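Local coordinates for Ycf54-like protein (Synechocystis sp. PCC 6803, PDB 5M2P) that probably acts as an accessory component of the Mg-protoporphyrin IX monomethyl ester cyclase, needed to form protochlorophyllide in chlorophyll synthesis, at residues 8-14 with 67-73. Sequence-based numbering, arbitrary orientation.
Sequences YYALASQ and KNVAIVS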
ATOM      1  N   TYR A   8      -0.144  -0.924  -7.219  1.00  6.30           N
ATOM      2  CA  TYR A   8      -0.690   0.381  -6.941  1.00  6.05           C
ATOM      3  C   TYR A   8      -0.594   0.586  -5.444  1.00  6.20           C
ATOM      4  O   TYR A   8      -0.767  -0.371  -4.690  1.00  7.48           O
ATOM      5  CB  TYR A   8      -2.170   0.451  -7.406  1.00  6.40           C
ATOM      6  CG  TYR A   8      -2.317   0.094  -8.841  1.00  6.93           C
ATOM      7  CD1 TYR A   8      -2.101   1.037  -9.830  1.00  8.35           C
ATOM      8  CD2 TYR A   8      -2.598  -1.202  -9.227  1.00  7.77           C
ATOM      9  CE1 TYR A   8      -2.166   0.689 -11.162  1.00  9.21           C
ATOM     10  CE2 TYR A   8      -2.662  -1.567 -10.557  1.00  8.97           C
ATOM     11  CZ  TYR A   8      -2.431  -0.620 -11.528  1.00 10.18           C
ATOM     12  OH  TYR A   8      -2.490  -0.962 -12.860  1.00 15.20           O
ATOM     13  N   TYR A   9      -0.363   1.822  -5.004  1.00  5.66           N
ATOM     14  CA  TYR A   9      -0.212   2.080  -3.590  1.00  6.06           C
ATOM     15  C   TYR A   9      -0.909   3.355  -3.164  1.00  5.84           C
ATOM     16  O   TYR A   9      -1.050   4.310  -3.937  1.00  5.76           O
ATOM     17  CB  TYR A   9       1.273   2.120  -3.150  1.00  7.50           C
ATOM     18  CG  TYR A   9       2.043   3.316  -3.654  1.00  7.75           C
ATOM     19  CD1 TYR A   9       1.991   4.538  -2.983  1.00  8.45           C
ATOM     20  CD2 TYR A   9       2.758   3.269  -4.849  1.00  8.46           C
ATOM     21  CE1 TYR A   9       2.640   5.651  -3.472  1.00  9.24           C
ATOM     22  CE2 TYR A   9       3.445   4.375  -5.332  1.00  8.42           C
ATOM     23  CZ  TYR A   9       3.368   5.577  -4.648  1.00  8.75           C
ATOM     24  OH  TYR A   9       4.001   6.683  -5.146  1.00 11.98           O
ATOM     25  N   ALA A  10      -1.269   3.334  -1.883  1.00  6.06           N
ATOM     26  CA  ALA A  10      -1.683   4.515  -1.133  1.00  5.73           C
ATOM     27  C   ALA A  10      -0.777   4.575   0.104  1.00  6.40           C
ATOM     28  O   ALA A  10      -0.792   3.655   0.905  1.00  7.82           O
ATOM     29  CB  ALA A  10      -3.153   4.401  -0.728  1.00  6.80           C
ATOM     30  N   LEU A  11      -0.009   5.648   0.226  1.00  6.08           N
ATOM     31  CA  LEU A  11       0.948   5.825   1.312  1.00  6.83           C
ATOM     32  C   LEU A  11       0.423   6.832   2.315  1.00  7.00           C
ATOM     33  O   LEU A  11       0.032   7.925   1.940  1.00  7.73           O
ATOM     34  CB  LEU A  11       2.252   6.333   0.729  1.00  8.81           C
ATOM     35  CG  LEU A  11       3.411   6.416   1.721  1.00 10.05           C
ATOM     36  CD1 LEU A  11       4.003   5.058   1.982  1.00  9.53           C
ATOM     37  CD2 LEU A  11       4.474   7.323   1.157  1.00 12.82           C
ATOM     38  N   ALA A  12       0.417   6.442   3.576  1.00  8.07           N
ATOM     39  CA  ALA A  12      -0.046   7.252   4.674  1.00  8.89           C
ATOM     40  C   ALA A  12       1.080   7.385   5.710  1.00  8.99           C
ATOM     41  O   ALA A  12       2.032   6.611   5.713  1.00  9.43           O
ATOM     42  CB  ALA A  12      -1.209   6.547   5.364  1.00 11.78           C
ATOM     43  N   SER A  13       0.909   8.319   6.641  1.00  9.30           N
ATOM     44  CA  SER A  13       1.720   8.310   7.850  1.00  9.98           C
ATOM     45  C   SER A  13       1.196   7.205   8.765  1.00  9.82           C
ATOM     46  O   SER A  13       0.029   6.857   8.757  1.00 10.53           O
ATOM     47  CB  SER A  13       1.670   9.662   8.563  1.00 10.15           C
ATOM     48  OG  SER A  13       0.378   9.882   9.121  1.00 10.59           O
ATOM     49  N   GLN A  14       2.083   6.657   9.602  1.00 11.51           N
ATOM     50  CA  GLN A  14       1.650   5.717  10.629  1.00 11.85           C
ATOM     51  C   GLN A  14       0.654   6.368  11.591  1.00  9.81           C
ATOM     52  O   GLN A  14      -0.323   5.763  11.964  1.00 11.38           O
ATOM     53  CB  GLN A  14       2.873   5.126  11.335  1.00 14.21           C
ATOM     54  CG  GLN A  14       3.659   4.241  10.348  1.00 15.44           C
ATOM     55  CD  GLN A  14       4.929   3.686  10.938  1.00 18.89           C
ATOM     56  OE1 GLN A  14       5.046   3.543  12.164  1.00 19.67           O
ATOM     57  NE2 GLN A  14       5.876   3.384  10.078  1.00 15.58           N
ATOM     58  N   LYS A  67       7.461   8.309   9.280  1.00 13.51           N
ATOM     59  CA  LYS A  67       7.042   6.972   9.654  1.00 13.70           C
ATOM     60  C   LYS A  67       5.814   6.744   8.797  1.00 11.63           C
ATOM     61  O   LYS A  67       4.778   7.394   8.989  1.00 11.74           O
ATOM     62  CB  LYS A  67       6.723   6.880  11.149  1.00 16.49           C
ATOM     63  CG  LYS A  67       7.942   7.117  12.032  1.00 17.84           C
ATOM     64  CD  LYS A  67       7.804   6.463  13.398  1.00 29.11           C
ATOM     65  CE  LYS A  67       7.156   7.368  14.426  1.00 33.25           C
ATOM     66  NZ  LYS A  67       7.471   6.956  15.835  1.00 33.81           N
ATOM     67  N   ASN A  68       5.977   5.883   7.801  1.00 10.75           N
ATOM     68  CA  ASN A  68       4.948   5.701   6.797  1.00  8.80           C
ATOM     69  C   ASN A  68       4.525   4.252   6.655  1.00  9.15           C
ATOM     70  O   ASN A  68       5.151   3.340   7.201  1.00  9.49           O
ATOM     71  CB  ASN A  68       5.374   6.338   5.480  1.00  9.33           C
ATOM     72  CG  ASN A  68       6.710   5.853   4.994  1.00 10.04           C
ATOM     73  OD1 ASN A  68       6.884   4.690   4.668  1.00 11.19           O
ATOM     74  ND2 ASN A  68       7.648   6.778   4.870  1.00 11.45           N
ATOM     75  N   VAL A  69       3.437   4.064   5.923  1.00  9.15           N
ATOM     76  CA  VAL A  69       2.788   2.774   5.801  1.00  8.62           C
ATOM     77  C   VAL A  69       1.971   2.823   4.516  1.00  7.55           C
ATOM     78  O   VAL A  69       1.315   3.828   4.247  1.00  9.55           O
ATOM     79  CB  VAL A  69       1.882   2.447   7.003  1.00 10.09           C
ATOM     80  CG1 VAL A  69       1.000   3.611   7.371  1.00 10.21           C
ATOM     81  CG2 VAL A  69       1.078   1.161   6.803  1.00 10.37           C
ATOM     82  N   ALA A  70       2.084   1.777   3.699  1.00  7.07           N
ATOM     83  CA  ALA A  70       1.342   1.723   2.447  1.00  7.39           C
ATOM     84  C   ALA A  70       0.286   0.647   2.447  1.00  7.26           C
ATOM     85  O   ALA A  70       0.487  -0.466   2.942  1.00  8.65           O
ATOM     86  CB  ALA A  70       2.302   1.479   1.278  1.00  8.63           C
ATOM     87  N   ILE A  71      -0.815   0.947   1.770  1.00  6.36           N
ATOM     88  CA  ILE A  71      -1.721  -0.071   1.282  1.00  7.44           C
ATOM     89  C   ILE A  71      -1.344  -0.308  -0.175  1.00  7.18           C
ATOM     90  O   ILE A  71      -1.290   0.623  -0.974  1.00  8.28           O
ATOM     91  CB  ILE A  71      -3.202   0.343   1.409  1.00  8.02           C
ATOM     92  CG1 ILE A  71      -3.524   0.862   2.817  1.00 10.43           C
ATOM     93  CG2 ILE A  71      -4.096  -0.823   1.042  1.00  9.01           C
ATOM     94  CD1 ILE A  71      -3.231  -0.097   3.926  1.00 12.21           C
ATOM     95  N   VAL A  72      -1.023  -1.552  -0.487  1.00  7.40           N
ATOM     96  CA  VAL A  72      -0.517  -1.957  -1.805  1.00  7.39           C
ATOM     97  C   VAL A  72      -1.474  -2.979  -2.368  1.00  7.51           C
ATOM     98  O   VAL A  72      -1.932  -3.869  -1.664  1.00  8.41           O
ATOM     99  CB  VAL A  72       0.882  -2.595  -1.652  1.00  9.78           C
ATOM    100  CG1 VAL A  72       1.447  -3.043  -2.995  1.00 10.24           C
ATOM    101  CG2 VAL A  72       1.798  -1.623  -0.940  1.00 11.13           C
ATOM    102  N   SER A  73      -1.728  -2.907  -3.667  1.00  7.31           N
ATOM    103  CA  SER A  73      -2.535  -3.940  -4.303  1.00  7.39           C
ATOM    104  C   SER A  73      -2.224  -4.025  -5.770  1.00  6.17           C
ATOM    105  O   SER A  73      -1.860  -3.031  -6.393  1.00  7.38           O
ATOM    106  CB  SER A  73      -4.025  -3.608  -4.155  1.00  8.43           C
ATOM    107  OG  SER A  73      -4.865  -4.621  -4.650  1.00  9.07           O
TER
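Residues 8-13 of strand 5-13 run antiparallel to strand 68-73, the segment axes 4.5 Å apart at closest approach, with Y8-S73, A10-I71 and A12-V69 as hydrogen-bonded pairs, each joined by two N-H...O bonds. The bond from A12 N to V69 O, 2.8 Å, is almost straight at 177°. Past the last bridge, S13 with N68, one more backbone bond forms: Q14 N, at the start of helix 14-18, donates to K67 O at 2.9 Å. The Q14 side chain then swings back over the other strand. With CG anti to its carbonyl carbon (chi1 -67°) and the chain extended beyond, it crosses K67 at about a right angle, CD resting 3.7 Å from K67 CB. NE2 gives a hydrogen to N68 O at 3.0 Å, coming from above that carbonyl's plane, while CG packs on V69 CG1. Shortening Q14 to an alanine is likely to leave N68 O without this amide donor and take away the CG and CD contacts with V69 CG1 and K67 CB. On the face carrying Y9, L11, A70 and V72, L11 CD1 lies 4.0 Å from A70 CB. On the other face, A10 and I71 lie under helix 76-86, touching V82 and F78 respectively. S13 OG caps F16 N, making S13 the N-cap where strand turns into helix. Flanked by strands 43-47 and 90-96, these are the two central strands of the four-stranded antiparallel sheet of this Ycf54-family protein.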